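Local atomic coordinates of exonuclease (Laribacter hongkongensis, PDB entry 3SYY), a protein that digests double-stranded DNA as a magnesium-binding alkaline exonuclease of strict 5'-to-3' polarity, probably with a lambda-exonuclease-like PD-(D/E)XK nuclease fold. Residues A34-Y39 and S185-E190; R72-I77 and M163-T168; G106-I111 and R147-F152; T140-T145 and T168-D173. One frame throughout, in Å; residues are numbered along the deposited sequence.

Following the chain from its N terminus, helix 34-49 opens the longest loop, which contact 1 closes when residues 185-190 of the C-terminal helix 174-205 pack against residues 34-39. Everything else is nested inside it. Contact 2 brings helix 59-79 to strand 165-171 and encloses contact 3, the parallel pairing of strands 109-114 and 149-155. Contact 4 sets the end of helix 132-145 against residues 168-173 and crosses both contact 2 and contact 3 along the chain. Contacts 2, 3 and 4 meet on one mixed sheet, where Tyr75 and Arg169 both reach Asp151; contact 1 lies apart, its centre about 34 Å from that of contact 2.

Contact 1 (A34-Y39 and S185-E190)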
loop_
_atom_site.group_PDB
_atom_site.type_symbol
_atom_site.label_atom_id
_atom_site.label_comp_id
_atom_site.label_asym_id
_atom_site.label_seq_id
_atom_site.Cartn_x
_atom_site.Cartn_y
_atom_site.Cartn_z
ATOM N N ALA A 34 15.076 -11.200 2.678
ATOM C CA ALA A 34 14.034 -11.262 1.662
ATOM C C ALA A 34 14.408 -10.323 0.532
ATOM O O ALA A 34 14.169 -10.636 -0.621
ATOM C CB ALA A 34 12.699 -10.860 2.245
ATOM N N SER A 35 15.005 -9.170 0.873
ATOM C CA SER A 35 15.366 -8.212 -0.163
ATOM C C SER A 35 16.412 -8.793 -1.134
ATOM O O SER A 35 16.405 -8.446 -2.290
ATOM C CB SER A 35 15.873 -6.890 0.433
ATOM O OG SER A 35 17.018 -7.183 1.200
ATOM N N ARG A 36 17.306 -9.640 -0.658
ATOM C CA ARG A 36 18.310 -10.246 -1.572
ATOM C C ARG A 36 17.628 -11.204 -2.545
ATOM O O ARG A 36 17.814 -11.148 -3.760
ATOM C CB ARG A 36 19.395 -10.975 -0.794
ATOM C CG ARG A 36 20.592 -11.496 -1.675
ATOM C CD ARG A 36 21.449 -12.407 -0.827
ATOM N NE ARG A 36 22.734 -12.729 -1.460
ATOM C CZ ARG A 36 22.933 -13.783 -2.270
ATOM N NH1 ARG A 36 24.142 -14.033 -2.764
ATOM N NH2 ARG A 36 21.933 -14.611 -2.549
ATOM N N GLN A 37 16.810 -12.093 -2.000
ATOM C CA GLN A 37 16.042 -13.004 -2.857
ATOM C C GLN A 37 15.061 -12.326 -3.785
ATOM O O GLN A 37 14.900 -12.740 -4.941
ATOM C CB GLN A 37 15.403 -14.122 -2.000
ATOM C CG GLN A 37 16.539 -14.953 -1.279
ATOM C CD GLN A 37 17.843 -15.215 -2.189
ATOM O OE1 GLN A 37 17.745 -15.816 -3.309
ATOM N NE2 GLN A 37 19.059 -14.765 -1.693
ATOM N N ASN A 38 14.388 -11.264 -3.316
ATOM C CA ASN A 38 13.465 -10.532 -4.208
ATOM C C ASN A 38 14.189 -9.838 -5.356
ATOM O O ASN A 38 13.703 -9.819 -6.472
ATOM C CB ASN A 38 12.626 -9.490 -3.416
ATOM C CG ASN A 38 11.667 -10.146 -2.443
ATOM O OD1 ASN A 38 11.246 -11.283 -2.661
ATOM N ND2 ASN A 38 11.337 -9.451 -1.352
ATOM N N TYR A 39 15.363 -9.264 -5.083
ATOM C CA TYR A 39 16.154 -8.653 -6.168
ATOM C C TYR A 39 16.637 -9.737 -7.132
ATOM O O TYR A 39 16.601 -9.556 -8.319
ATOM C CB TYR A 39 17.369 -7.917 -5.562
ATOM C CG TYR A 39 18.145 -7.061 -6.534
ATOM C CD1 TYR A 39 17.498 -6.362 -7.543
ATOM C CD2 TYR A 39 19.533 -6.935 -6.419
ATOM C CE1 TYR A 39 18.225 -5.550 -8.430
ATOM C CE2 TYR A 39 20.244 -6.135 -7.291
ATOM C CZ TYR A 39 19.620 -5.460 -8.270
ATOM O OH TYR A 39 20.349 -4.676 -9.132
ATOM N N SER A 185 29.787 -10.620 -6.629
ATOM C CA SER A 185 30.252 -11.812 -7.361
ATOM C C SER A 185 29.477 -13.084 -7.007
ATOM O O SER A 185 29.063 -13.797 -7.906
ATOM C CB SER A 185 31.771 -11.992 -7.174
ATOM O OG SER A 185 32.436 -11.065 -8.019
ATOM N N ALA A 186 29.294 -13.355 -5.726
ATOM C CA ALA A 186 28.560 -14.540 -5.276
ATOM C C ALA A 186 27.106 -14.490 -5.733
ATOM O O ALA A 186 26.538 -15.500 -6.195
ATOM C CB ALA A 186 28.622 -14.643 -3.797
ATOM N N PHE A 187 26.491 -13.307 -5.590
ATOM C CA PHE A 187 25.127 -13.096 -6.044
ATOM C C PHE A 187 24.989 -13.261 -7.545
ATOM O O PHE A 187 24.016 -13.883 -8.019
ATOM C CB PHE A 187 24.657 -11.701 -5.568
ATOM C CG PHE A 187 23.283 -11.305 -6.023
ATOM C CD1 PHE A 187 22.209 -11.337 -5.112
ATOM C CD2 PHE A 187 23.081 -10.807 -7.283
ATOM C CE1 PHE A 187 20.967 -10.904 -5.471
ATOM C CE2 PHE A 187 21.822 -10.363 -7.678
ATOM C CZ PHE A 187 20.747 -10.434 -6.727
ATOM N N LEU A 188 25.938 -12.732 -8.311
ATOM C CA LEU A 188 25.864 -12.891 -9.761
ATOM C C LEU A 188 26.081 -14.377 -10.155
ATOM O O LEU A 188 25.519 -14.835 -11.120
ATOM C CB LEU A 188 26.874 -12.005 -10.491
ATOM C CG LEU A 188 26.395 -10.535 -10.561
ATOM C CD1 LEU A 188 27.611 -9.537 -10.805
ATOM C CD2 LEU A 188 25.311 -10.381 -11.618
ATOM N N ALA A 189 26.871 -15.097 -9.376
ATOM C CA ALA A 189 27.128 -16.527 -9.690
ATOM C C ALA A 189 25.824 -17.320 -9.547
ATOM O O ALA A 189 25.502 -18.134 -10.429
ATOM C CB ALA A 189 28.235 -17.084 -8.761
ATOM N N GLU A 190 25.067 -17.039 -8.483
ATOM C CA GLU A 190 23.796 -17.695 -8.196
ATOM C C GLU A 190 22.753 -17.346 -9.201
ATOM O O GLU A 190 22.031 -18.239 -9.674
ATOM C CB GLU A 190 23.258 -17.381 -6.807
ATOM C CG GLU A 190 24.127 -17.887 -5.678
ATOM C CD GLU A 190 23.736 -17.207 -4.356
ATOM O OE1 GLU A 190 24.634 -16.903 -3.546
ATOM O OE2 GLU A 190 22.538 -16.943 -4.154
#
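Phe187 and Glu190 of the C-terminal helix 174-205 receive Arg36 and Tyr39 of helix 34-49 in a helix-helix contact that is part salt bridge, part aromatic packing. The short segment axes approach to 11.8 Å at a crossing angle of -47°. Arg36 spans this distance with CG anti to its backbone N (chi1 -173°) and a chain extended as far as NE. Its guanidinium grips the Glu190 carboxylate end-on, one nitrogen to each oxygen. Arg36 NH2 gives the straighter bond, 2.9 Å to Glu190 OE2, nearly in the guanidinium plane and on the syn side though 25° out of the carboxylate plane; Arg36 NH1 meets Glu190 OE1 at 3.0 Å from above the carboxylate plane. Phe187 CD1 lies over the centre of one guanidinium face, although the ring stands steeply to that plane, and its edge meets the Arg36 carbonyl oxygen. Deeper in, Phe187 CZ touches Tyr39 CD2 at 3.7 Å, the rings slid apart with little overlap. Tyr39 OH turns to the backbone N of Thr17, while Val16 and Val24 also pack on Phe187. A charged pair at the partly exposed margin thus adjoins a buried aromatic pair, so water probably screens it less on its Phe187 side.

Contact 2 (R72-I77 and M163-T168)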
loop_
_atom_site.group_PDB
_atom_site.type_symbol
_atom_site.label_atom_id
_atom_site.label_comp_id
_atom_site.label_asym_id
_atom_site.label_seq_id
_atom_site.Cartn_x
_atom_site.Cartn_y
_atom_site.Cartn_z
ATOM N N ARG A 72 21.934 19.626 -8.624
ATOM C CA ARG A 72 23.223 19.581 -9.340
ATOM C C ARG A 72 23.742 21.034 -9.488
ATOM O O ARG A 72 24.916 21.295 -9.202
ATOM C CB ARG A 72 23.123 18.917 -10.734
ATOM C CG ARG A 72 24.530 18.643 -11.391
ATOM C CD ARG A 72 24.436 17.803 -12.737
ATOM N NE ARG A 72 24.059 16.402 -12.434
ATOM C CZ ARG A 72 22.827 15.881 -12.536
ATOM N NH1 ARG A 72 21.795 16.611 -12.978
ATOM N NH2 ARG A 72 22.611 14.617 -12.194
ATOM N N ALA A 73 22.876 21.955 -9.914
ATOM C CA ALA A 73 23.299 23.344 -10.101
ATOM C C ALA A 73 23.707 23.939 -8.769
ATOM O O ALA A 73 24.768 24.543 -8.690
ATOM C CB ALA A 73 22.235 24.177 -10.775
ATOM N N ARG A 74 22.904 23.753 -7.724
ATOM C CA ARG A 74 23.239 24.252 -6.399
ATOM C C ARG A 74 24.603 23.763 -5.910
ATOM O O ARG A 74 25.364 24.520 -5.255
ATOM C CB ARG A 74 22.149 23.908 -5.371
ATOM C CG ARG A 74 22.424 24.437 -3.952
ATOM C CD ARG A 74 22.303 26.024 -3.864
ATOM N NE ARG A 74 22.211 26.397 -2.450
ATOM C CZ ARG A 74 21.079 26.570 -1.752
ATOM N NH1 ARG A 74 19.883 26.505 -2.332
ATOM N NH2 ARG A 74 21.141 26.850 -0.459
ATOM N N TYR A 75 24.914 22.492 -6.177
ATOM C CA TYR A 75 26.198 21.950 -5.738
ATOM C C TYR A 75 27.345 22.721 -6.413
ATOM O O TYR A 75 28.302 23.083 -5.740
ATOM C CB TYR A 75 26.308 20.469 -6.124
ATOM C CG TYR A 75 27.684 19.870 -5.997
ATOM C CD1 TYR A 75 28.174 19.465 -4.755
ATOM C CD2 TYR A 75 28.498 19.681 -7.122
ATOM C CE1 TYR A 75 29.405 18.848 -4.633
ATOM C CE2 TYR A 75 29.763 19.074 -7.001
ATOM C CZ TYR A 75 30.202 18.665 -5.762
ATOM O OH TYR A 75 31.422 18.049 -5.564
ATOM N N ILE A 76 27.277 22.888 -7.728
ATOM C CA ILE A 76 28.318 23.670 -8.495
ATOM C C ILE A 76 28.380 25.137 -7.988
ATOM O O ILE A 76 29.467 25.729 -7.844
ATOM C CB ILE A 76 28.078 23.587 -10.010
ATOM C CG1 ILE A 76 28.112 22.138 -10.526
ATOM C CG2 ILE A 76 29.150 24.406 -10.849
ATOM C CD1 ILE A 76 27.308 21.982 -11.831
ATOM N N ILE A 77 27.232 25.723 -7.679
ATOM C CA ILE A 77 27.221 27.082 -7.074
ATOM C C ILE A 77 28.001 27.069 -5.789
ATOM O O ILE A 77 28.886 27.933 -5.589
ATOM C CB ILE A 77 25.795 27.585 -6.826
ATOM C CG1 ILE A 77 25.123 27.826 -8.168
ATOM C CG2 ILE A 77 25.788 28.860 -5.978
ATOM C CD1 ILE A 77 23.621 28.092 -8.047
ATOM N N MET A 163 18.636 25.838 4.995
ATOM C CA MET A 163 18.407 24.386 5.227
ATOM C C MET A 163 18.211 23.575 3.946
ATOM O O MET A 163 18.008 22.376 4.024
ATOM C CB MET A 163 17.151 24.175 6.089
ATOM C CG MET A 163 17.272 24.679 7.480
ATOM S SD MET A 163 15.733 24.299 8.410
ATOM C CE MET A 163 16.029 25.211 9.926
ATOM N N GLN A 164 18.272 24.213 2.781
ATOM C CA GLN A 164 17.932 23.556 1.529
ATOM C C GLN A 164 19.024 22.576 1.080
ATOM O O GLN A 164 18.712 21.556 0.423
ATOM C CB GLN A 164 17.699 24.571 0.445
ATOM C CG GLN A 164 16.429 25.416 0.659
ATOM C CD GLN A 164 16.261 26.532 -0.356
ATOM O OE1 GLN A 164 15.189 27.178 -0.420
ATOM N NE2 GLN A 164 17.296 26.808 -1.117
ATOM N N TYR A 165 20.285 22.888 1.427
ATOM C CA TYR A 165 21.441 22.217 0.816
ATOM C C TYR A 165 22.333 21.547 1.816
ATOM O O TYR A 165 22.717 22.171 2.815
ATOM C CB TYR A 165 22.233 23.219 -0.026
ATOM C CG TYR A 165 23.513 22.653 -0.578
ATOM C CD1 TYR A 165 23.521 21.908 -1.757
ATOM C CD2 TYR A 165 24.724 22.905 0.069
ATOM C CE1 TYR A 165 24.733 21.407 -2.285
ATOM C CE2 TYR A 165 25.919 22.441 -0.430
ATOM C CZ TYR A 165 25.935 21.708 -1.603
ATOM O OH TYR A 165 27.166 21.266 -2.029
ATOM N N PHE A 166 22.605 20.243 1.602
ATOM C CA PHE A 166 23.481 19.488 2.486
ATOM C C PHE A 166 24.450 18.707 1.626
ATOM O O PHE A 166 24.058 18.124 0.594
ATOM C CB PHE A 166 22.690 18.502 3.379
ATOM C CG PHE A 166 23.570 17.520 4.116
ATOM C CD1 PHE A 166 24.056 17.828 5.358
ATOM C CD2 PHE A 166 23.950 16.308 3.522
ATOM C CE1 PHE A 166 24.870 16.964 6.036
ATOM C CE2 PHE A 166 24.763 15.428 4.177
ATOM C CZ PHE A 166 25.208 15.732 5.451
ATOM N N CYS A 167 25.715 18.704 2.026
ATOM C CA CYS A 167 26.708 17.949 1.264
ATOM C C CYS A 167 27.765 17.437 2.219
ATOM O O CYS A 167 28.195 18.176 3.167
ATOM C CB CYS A 167 27.287 18.760 0.118
ATOM S SG CYS A 167 28.656 17.937 -0.784
ATOM N N THR A 168 28.154 16.173 2.038
ATOM C CA THR A 168 29.259 15.595 2.862
ATOM C C THR A 168 30.065 14.636 1.972
ATOM O O THR A 168 29.492 14.003 1.062
ATOM C CB THR A 168 28.749 14.912 4.134
ATOM O OG1 THR A 168 29.831 14.653 5.041
ATOM C CG2 THR A 168 28.000 13.551 3.830
#
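Arg74 and Tyr75, on successive positions of helix 59-79, face Tyr165 and Cys167 on strand 165-171, with the segment axes 9.8 Å apart and inclined at 68°. The CA atoms come nearest at Arg74 and Tyr165, 7.7 Å. Tyr165 points from the strand toward the helix and touches both Arg74 and Tyr75. Arg74 CG touches Tyr165 CD1 at 3.5 Å; the arginine chain then bends at CD (chi2 70°), and farther out the guanidinium sets one face against Tyr165 CB, offset toward the rim. The guanidinium and Tyr165 ring planes are only 21° apart. Gln164 meets the guanidinium at its edge. The charge of Arg74 is met chiefly by Glu78, one turn on in its own helix, through NE.

This is a helix packed across one face of the mixed sheet of a PD-(D/E)XK nuclease, and Tyr75 runs between the two layers. The hydroxyl oxygen of Tyr165 lies 3.4 Å from Tyr75 CD1, and Tyr165 CE1 rests 3.8 Å from Tyr75 CA. Cys167 SG approaches the edge of the Tyr75 ring, 4.0 Å from Tyr75 CE1, as a sulfur-aromatic contact. The buried Tyr75 also reaches strand 149-155, next to strand 165-171 in the sheet, where its OH is hydrogen-bonded to Asp151 OD2; Ile111 and Val83 also pack on Tyr75.

Contact 3 (G106-I111 and R147-F152); sequences GDTGLI and RQWCDF
Gly109 CA packs on the face of the Trp149 indole, where strand 109-114 runs parallel to strand 149-155 in the central mixed sheet. This is the tight part: Gly109 CA sits 3.3 Å from the centroid of the Trp149 six-membered ring, 7° off its normal, a CH-pi contact in which a CB would collide with the ring. Trp149 CG lies between its backbone N and carbonyl carbon (chi1 48°), which starts the indole back over the neighbouring strand. Beside it, Asp151 N bonds to Leu110 O at 2.9 Å, and on the other face of the sheet Leu110 CB packs on Cys150 SG at 3.7 Å. Glu112 and Ile113, which bind magnesium, follow Ile111 on strand 109-114. Toward the turn before that strand the contact becomes polar and more exposed. Gln148 N still reaches Thr108 O at 2.9 Å, but Arg147 packs its CB and CG on Leu110 and turns its guanidinium to the backbone of residues 106-109. A water links Gly106 O to Arg147 NH2. Three carbonyl oxygens lie near the guanidinium: Gly106 O, bonded to Arg147 NH1 at 3.1 Å, Gly109 O, bonded weakly, and Asp107 O, over its face; their dipoles probably favour its positive charge.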
loop_
_atom_site.group_PDB
_atom_site.type_symbol
_atom_site.label_atom_id
_atom_site.label_comp_id
_atom_site.label_asym_id
_atom_site.label_seq_id
_atom_site.Cartn_x
_atom_site.Cartn_y
_atom_site.Cartn_z
ATOM N N GLY A 106 35.462 16.760 -11.196
ATOM C CA GLY A 106 36.911 16.892 -11.351
ATOM C C GLY A 106 37.480 15.659 -12.028
ATOM O O GLY A 106 36.834 15.055 -12.886
ATOM N N ASP A 107 38.683 15.280 -11.610
ATOM C CA ASP A 107 39.379 14.106 -12.152
ATOM C C ASP A 107 39.123 12.895 -11.280
ATOM O O ASP A 107 39.153 11.768 -11.757
ATOM C CB ASP A 107 40.899 14.350 -12.142
ATOM C CG ASP A 107 41.321 15.397 -13.122
ATOM O OD1 ASP A 107 40.854 15.315 -14.288
ATOM O OD2 ASP A 107 42.127 16.281 -12.736
ATOM N N THR A 108 38.932 13.126 -9.988
ATOM C CA THR A 108 38.899 11.998 -9.063
ATOM C C THR A 108 37.613 11.853 -8.227
ATOM O O THR A 108 37.563 11.017 -7.353
ATOM C CB THR A 108 40.092 12.047 -8.109
ATOM O OG1 THR A 108 39.926 13.152 -7.230
ATOM C CG2 THR A 108 41.444 12.186 -8.901
ATOM N N GLY A 109 36.604 12.692 -8.454
ATOM C CA GLY A 109 35.433 12.647 -7.558
ATOM C C GLY A 109 34.127 12.315 -8.239
ATOM O O GLY A 109 34.092 12.075 -9.433
ATOM N N LEU A 110 33.035 12.293 -7.444
ATOM C CA LEU A 110 31.737 11.904 -7.944
ATOM C C LEU A 110 30.727 12.732 -7.168
ATOM O O LEU A 110 31.065 13.254 -6.147
ATOM C CB LEU A 110 31.496 10.428 -7.568
ATOM C CG LEU A 110 32.383 9.371 -8.257
ATOM C CD1 LEU A 110 32.115 8.008 -7.662
ATOM C CD2 LEU A 110 32.082 9.349 -9.696
ATOM N N ILE A 111 29.489 12.808 -7.652
ATOM C CA ILE A 111 28.396 13.359 -6.842
ATOM C C ILE A 111 27.243 12.336 -6.905
ATOM O O ILE A 111 27.022 11.743 -7.955
ATOM C CB ILE A 111 27.952 14.763 -7.362
ATOM C CG1 ILE A 111 26.728 15.299 -6.614
ATOM C CG2 ILE A 111 27.747 14.749 -8.865
ATOM C CD1 ILE A 111 26.387 16.763 -6.932
ATOM N N ARG A 147 37.072 6.032 -8.978
ATOM C CA ARG A 147 37.205 7.333 -8.302
ATOM C C ARG A 147 37.509 7.233 -6.839
ATOM O O ARG A 147 37.391 6.157 -6.218
ATOM C CB ARG A 147 36.000 8.225 -8.557
ATOM C CG ARG A 147 35.790 8.449 -10.016
ATOM C CD ARG A 147 36.296 9.810 -10.415
ATOM N NE ARG A 147 36.274 9.977 -11.860
ATOM C CZ ARG A 147 36.156 11.152 -12.468
ATOM N NH1 ARG A 147 35.973 12.250 -11.746
ATOM N NH2 ARG A 147 36.180 11.228 -13.784
ATOM N N GLN A 148 37.928 8.372 -6.281
ATOM C CA GLN A 148 38.539 8.423 -4.956
ATOM C C GLN A 148 37.595 8.954 -3.849
ATOM O O GLN A 148 37.787 8.674 -2.678
ATOM C CB GLN A 148 39.835 9.280 -5.026
ATOM C CG GLN A 148 40.920 8.664 -5.916
ATOM C CD GLN A 148 41.280 7.218 -5.515
ATOM O OE1 GLN A 148 41.189 6.315 -6.333
ATOM N NE2 GLN A 148 41.658 7.004 -4.251
ATOM N N TRP A 149 36.562 9.707 -4.226
ATOM C CA TRP A 149 35.529 10.147 -3.245
ATOM C C TRP A 149 34.235 10.457 -3.962
ATOM O O TRP A 149 34.204 10.608 -5.171
ATOM C CB TRP A 149 35.980 11.431 -2.490
ATOM C CG TRP A 149 36.508 12.514 -3.414
ATOM C CD1 TRP A 149 37.845 12.759 -3.743
ATOM C CD2 TRP A 149 35.747 13.516 -4.112
ATOM N NE1 TRP A 149 37.936 13.836 -4.595
ATOM C CE2 TRP A 149 36.677 14.337 -4.815
ATOM C CE3 TRP A 149 34.379 13.848 -4.154
ATOM C CZ2 TRP A 149 36.274 15.406 -5.599
ATOM C CZ3 TRP A 149 33.983 14.914 -4.943
ATOM C CH2 TRP A 149 34.929 15.687 -5.645
ATOM N N CYS A 150 33.170 10.637 -3.186
ATOM C CA CYS A 150 31.863 10.998 -3.755
ATOM C C CYS A 150 31.257 11.970 -2.755
ATOM O O CYS A 150 31.237 11.717 -1.568
ATOM C CB CYS A 150 30.955 9.781 -3.853
ATOM S SG CYS A 150 29.320 10.184 -4.570
ATOM N N ASP A 151 30.816 13.104 -3.265
ATOM C CA ASP A 151 30.125 14.094 -2.437
ATOM C C ASP A 151 28.634 13.696 -2.452
ATOM O O ASP A 151 28.014 13.609 -3.497
ATOM C CB ASP A 151 30.280 15.464 -3.084
ATOM C CG ASP A 151 31.556 16.212 -2.584
ATOM O OD1 ASP A 151 32.108 15.807 -1.536
ATOM O OD2 ASP A 151 32.003 17.150 -3.272
ATOM N N PHE A 152 28.104 13.436 -1.289
ATOM C CA PHE A 152 26.699 13.082 -1.164
ATOM C C PHE A 152 25.931 14.378 -0.944
ATOM O O PHE A 152 26.243 15.112 -0.017
ATOM C CB PHE A 152 26.565 12.217 0.065
ATOM C CG PHE A 152 25.134 11.891 0.403
ATOM C CD1 PHE A 152 24.429 12.657 1.340
ATOM C CD2 PHE A 152 24.495 10.819 -0.216
ATOM C CE1 PHE A 152 23.079 12.334 1.677
ATOM C CE2 PHE A 152 23.158 10.477 0.122
ATOM C CZ PHE A 152 22.436 11.271 1.042
HETATM O O HOH W 1 35.515 13.996 -15.402
#

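Contact 4 (T140-T145 and T168-D173); sequences TQMACT and TRIERD
Met142, near the C-terminal end of helix 132-145, packs against residues 170-172, where strand 165-171 leaves the sheet and turns into the long helix 174-205. Its CG lies anti to the carbonyl carbon and the chain bends at the thioether (chi3 -88°), bringing Met142 CE to 3.5 Å from Ile170 O. Met142 SD settles against the backbone of Arg172, 3.4 Å from Arg172 N, and 3.8 Å from Arg172 CB. Ile170 CG2 adds a looser apolar touch on Met142 CE. The contact belongs to the layer in which helix 132-145 covers one face of the mixed sheet, linked to strand 149-155 by the chain and to strand 165-171 by these side chains. Arg172 comes back across the helix end, extended from CG to NE, and gives Met142 O a weak hydrogen bond from NH1 at 3.0 Å. Its NH2 donates to a water, nearly in the guanidinium plane, that in turn donates to Ala143 O at 2.7 Å. NE is held by Asp174 in a salt bridge, and NH1 also bonds to Arg147 O. Within the last helical turn, Thr145 OG1 and Thr145 N approach Gln141 O from opposite faces of its carbonyl plane, the hydroxyl at 2.7 Å.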
loop_
_atom_site.group_PDB
_atom_site.type_symbol
_atom_site.label_atom_id
_atom_site.label_comp_id
_atom_site.label_asym_id
_atom_site.label_seq_id
_atom_site.Cartn_x
_atom_site.Cartn_y
_atom_site.Cartn_z
ATOM N N THR A 140 30.197 1.530 -4.252
ATOM C CA THR A 140 30.075 0.812 -5.518
ATOM C C THR A 140 30.305 1.690 -6.709
ATOM O O THR A 140 30.907 1.260 -7.706
ATOM C CB THR A 140 28.655 0.193 -5.679
ATOM O OG1 THR A 140 28.412 -0.706 -4.588
ATOM C CG2 THR A 140 28.515 -0.529 -7.027
ATOM N N GLN A 141 29.818 2.925 -6.652
ATOM C CA GLN A 141 30.068 3.860 -7.751
ATOM C C GLN A 141 31.599 4.114 -7.888
ATOM O O GLN A 141 32.130 4.141 -9.008
ATOM C CB GLN A 141 29.358 5.194 -7.480
ATOM C CG GLN A 141 27.892 5.214 -7.781
ATOM C CD GLN A 141 27.179 6.387 -7.067
ATOM O OE1 GLN A 141 25.969 6.584 -7.222
ATOM N NE2 GLN A 141 27.937 7.165 -6.322
ATOM N N MET A 142 32.269 4.234 -6.746
ATOM C CA MET A 142 33.750 4.356 -6.693
ATOM C C MET A 142 34.460 3.092 -7.236
ATOM O O MET A 142 35.392 3.192 -8.051
ATOM C CB MET A 142 34.195 4.713 -5.282
ATOM C CG MET A 142 33.916 6.199 -5.024
ATOM S SD MET A 142 34.498 6.822 -3.445
ATOM C CE MET A 142 33.160 6.527 -2.305
ATOM N N ALA A 143 33.947 1.926 -6.840
ATOM C CA ALA A 143 34.389 0.623 -7.391
ATOM C C ALA A 143 34.321 0.577 -8.890
ATOM O O ALA A 143 35.314 0.191 -9.555
ATOM C CB ALA A 143 33.600 -0.501 -6.806
ATOM N N CYS A 144 33.182 0.977 -9.448
ATOM C CA CYS A 144 33.012 0.938 -10.893
ATOM C C CYS A 144 33.825 1.948 -11.690
ATOM O O CYS A 144 34.218 1.669 -12.836
ATOM C CB CYS A 144 31.560 1.053 -11.292
ATOM S SG CYS A 144 30.572 -0.389 -10.760
ATOM N N THR A 145 34.066 3.121 -11.115
ATOM C CA THR A 145 34.679 4.190 -11.876
ATOM C C THR A 145 36.144 4.360 -11.567
ATOM O O THR A 145 36.806 5.107 -12.272
ATOM C CB THR A 145 34.062 5.583 -11.549
ATOM O OG1 THR A 145 34.051 5.755 -10.118
ATOM C CG2 THR A 145 32.653 5.736 -12.176
ATOM N N THR A 168 28.154 16.173 2.038
ATOM C CA THR A 168 29.259 15.595 2.862
ATOM C C THR A 168 30.065 14.636 1.972
ATOM O O THR A 168 29.492 14.003 1.062
ATOM C CB THR A 168 28.749 14.912 4.134
ATOM O OG1 THR A 168 29.831 14.653 5.041
ATOM C CG2 THR A 168 28.000 13.551 3.830
ATOM N N ARG A 169 31.380 14.548 2.210
ATOM C CA ARG A 169 32.251 13.777 1.327
ATOM C C ARG A 169 32.479 12.402 1.859
ATOM O O ARG A 169 32.804 12.235 3.043
ATOM C CB ARG A 169 33.630 14.418 1.167
ATOM C CG ARG A 169 34.393 13.809 -0.056
ATOM C CD ARG A 169 35.440 14.764 -0.560
ATOM N NE ARG A 169 34.859 15.811 -1.404
ATOM C CZ ARG A 169 35.596 16.664 -2.101
ATOM N NH1 ARG A 169 36.917 16.566 -2.045
ATOM N NH2 ARG A 169 35.041 17.589 -2.847
ATOM N N ILE A 170 32.316 11.412 0.983
ATOM C CA ILE A 170 32.541 10.023 1.393
ATOM C C ILE A 170 33.767 9.546 0.630
ATOM O O ILE A 170 33.756 9.488 -0.614
ATOM C CB ILE A 170 31.304 9.117 1.065
ATOM C CG1 ILE A 170 30.028 9.686 1.738
ATOM C CG2 ILE A 170 31.604 7.644 1.476
ATOM C CD1 ILE A 170 30.024 9.677 3.344
ATOM N N GLU A 171 34.834 9.251 1.367
ATOM C CA GLU A 171 36.101 8.825 0.764
ATOM C C GLU A 171 36.017 7.346 0.377
ATOM O O GLU A 171 35.453 6.555 1.129
ATOM C CB GLU A 171 37.254 8.994 1.790
ATOM C CG GLU A 171 37.561 10.464 2.212
ATOM C CD GLU A 171 38.108 11.318 1.068
ATOM O OE1 GLU A 171 37.717 12.490 0.984
ATOM O OE2 GLU A 171 38.897 10.832 0.216
ATOM N N ARG A 172 36.606 6.977 -0.757
ATOM C CA ARG A 172 36.807 5.545 -1.141
ATOM C C ARG A 172 37.241 4.647 0.022
ATOM O O ARG A 172 38.222 4.956 0.703
ATOM C CB ARG A 172 37.841 5.456 -2.265
ATOM C CG ARG A 172 38.092 4.039 -2.772
ATOM C CD ARG A 172 39.000 4.036 -3.983
ATOM N NE ARG A 172 38.997 2.717 -4.603
ATOM C CZ ARG A 172 38.470 2.442 -5.788
ATOM N NH1 ARG A 172 37.948 3.397 -6.523
ATOM N NH2 ARG A 172 38.498 1.192 -6.252
ATOM N N ASP A 173 36.509 3.551 0.271
ATOM C CA ASP A 173 36.884 2.577 1.305
ATOM C C ASP A 173 37.195 1.237 0.588
ATOM O O ASP A 173 36.273 0.494 0.190
ATOM C CB ASP A 173 35.758 2.401 2.313
ATOM C CG ASP A 173 36.111 1.454 3.448
ATOM O OD1 ASP A 173 37.088 0.689 3.344
ATOM O OD2 ASP A 173 35.420 1.478 4.484
HETATM O O HOH W 2 37.821 0.936 -8.827
#